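Local structure of XRE-family like protein (Pseudomonas syringae pv. tomato, 3F6W) at residues Gln13-Leu18 against Ala72-Leu77. The protein probably binds DNA as a helix-turn-helix protein of the XRE family of transcriptional regulators. Numbering follows the deposited sequence.
Sequences QALLDL and ALLSKL
L77, on helix 70-78, reaches the first helix with both arms of its fork. Its CB starts toward helix 3-26, and CG, anti to the backbone N (chi1 180°), carries the two methyls across. L77 CD1 enters the corner between A14, L15 and L18, 3.9 Å from A14 CB and 3.9 Å from L18 CD1, and it also rests against the backbone N of L15. L77 CD2 takes the flank of L15, 4.1 Å from L15 CB. One turn earlier, L73 uses a single methyl: L73 CD2 touches both L18 and L15, 3.7 Å from L18 CD1 and 3.4 Å from L15 CD1, the latter tighter than usual for two carbons. L15 comes to it with CG anti to its own N, whereas L18 has CG beside the N (chi1 -66°); both cross L73 obliquely. The segments belong to the first and last helices of a five-helix, all-alpha XRE-type helix-turn-helix domain, so this apolar seam joins the two ends of the fold. The axes of the short segments cross obliquely at 130°, somewhat nearer perpendicular than antiparallel, and approach to 10.7 Å. No hydrogen bond spans them. F59 of helix 56-66 touches L15, L73 and L74, extending the core on that side. Toward the second subunit, A3 of that chain packs on A14, its S1 on L18, and its I7 on L77.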
# COMPACT_ATOMS: atom_id res chain seq x y z
N GLN A 13 6.10 -0.34 4.49
CA GLN A 13 5.74 -0.99 5.75
C GLN A 13 5.75 -2.51 5.62
O GLN A 13 6.17 -3.21 6.54
CB GLN A 13 4.40 -0.47 6.27
CG GLN A 13 4.45 0.97 6.75
CD GLN A 13 5.14 1.13 8.10
OE1 GLN A 13 5.98 2.01 8.28
NE2 GLN A 13 4.79 0.26 9.04
N ALA A 14 5.33 -3.01 4.46
CA ALA A 14 5.35 -4.44 4.18
C ALA A 14 6.78 -4.95 4.17
O ALA A 14 7.07 -6.02 4.71
CB ALA A 14 4.63 -4.75 2.84
N LEU A 15 7.69 -4.19 3.56
CA LEU A 15 9.10 -4.54 3.63
C LEU A 15 9.61 -4.62 5.07
O LEU A 15 10.32 -5.57 5.43
CB LEU A 15 9.95 -3.57 2.81
CG LEU A 15 11.42 -3.96 2.68
CD1 LEU A 15 11.53 -5.35 2.07
CD2 LEU A 15 12.16 -2.94 1.83
N LEU A 16 9.25 -3.65 5.91
CA LEU A 16 9.64 -3.74 7.32
C LEU A 16 9.06 -5.00 8.00
O LEU A 16 9.74 -5.65 8.81
CB LEU A 16 9.23 -2.50 8.11
CG LEU A 16 9.91 -1.16 7.75
CD1 LEU A 16 9.44 -0.09 8.72
CD2 LEU A 16 11.44 -1.30 7.75
N ASP A 17 7.81 -5.31 7.69
CA ASP A 17 7.14 -6.51 8.20
C ASP A 17 7.96 -7.75 7.83
O ASP A 17 8.27 -8.59 8.68
CB ASP A 17 5.72 -6.58 7.60
CG ASP A 17 4.80 -7.59 8.28
OD1 ASP A 17 5.15 -8.12 9.37
OD2 ASP A 17 3.69 -7.85 7.72
N LEU A 18 8.34 -7.84 6.56
CA LEU A 18 9.15 -8.97 6.10
C LEU A 18 10.51 -9.02 6.78
O LEU A 18 11.01 -10.11 7.07
CB LEU A 18 9.33 -8.94 4.58
CG LEU A 18 8.04 -9.17 3.79
CD1 LEU A 18 8.23 -8.80 2.32
CD2 LEU A 18 7.54 -10.61 3.94
N ALA A 72 16.45 -11.48 -3.18
CA ALA A 72 15.31 -12.38 -3.07
C ALA A 72 14.17 -11.74 -2.29
O ALA A 72 13.00 -11.91 -2.64
CB ALA A 72 15.73 -13.70 -2.43
N LEU A 73 14.50 -11.01 -1.23
CA LEU A 73 13.46 -10.37 -0.44
C LEU A 73 12.74 -9.32 -1.29
O LEU A 73 11.51 -9.26 -1.32
CB LEU A 73 14.03 -9.73 0.84
CG LEU A 73 13.02 -9.50 1.97
CD1 LEU A 73 13.69 -8.88 3.19
CD2 LEU A 73 11.84 -8.65 1.53
N LEU A 74 13.51 -8.50 -2.01
CA LEU A 74 12.90 -7.51 -2.88
C LEU A 74 11.99 -8.15 -3.94
O LEU A 74 10.91 -7.63 -4.24
CB LEU A 74 13.97 -6.67 -3.56
CG LEU A 74 14.67 -5.72 -2.59
CD1 LEU A 74 15.76 -4.98 -3.31
CD2 LEU A 74 13.65 -4.74 -2.00
N SER A 75 12.44 -9.26 -4.50
CA SER A 75 11.67 -9.95 -5.53
C SER A 75 10.33 -10.42 -5.00
O SER A 75 9.29 -10.30 -5.67
CB SER A 75 12.46 -11.14 -6.06
OG SER A 75 13.58 -10.68 -6.80
N LYS A 76 10.35 -10.95 -3.79
CA LYS A 76 9.16 -11.42 -3.11
C LYS A 76 8.21 -10.27 -2.84
O LYS A 76 7.00 -10.38 -3.04
CB LYS A 76 9.55 -12.10 -1.81
CG LYS A 76 8.40 -12.38 -0.88
CD LYS A 76 8.93 -13.05 0.37
CE LYS A 76 9.98 -14.08 0.00
NZ LYS A 76 10.52 -14.80 1.18
N LEU A 77 8.75 -9.15 -2.36
CA LEU A 77 7.93 -7.99 -2.10
C LEU A 77 7.24 -7.53 -3.38
O LEU A 77 6.05 -7.25 -3.40
CB LEU A 77 8.77 -6.86 -1.51
CG LEU A 77 8.00 -5.58 -1.21
CD1 LEU A 77 7.20 -5.74 0.07
CD2 LEU A 77 8.95 -4.41 -1.11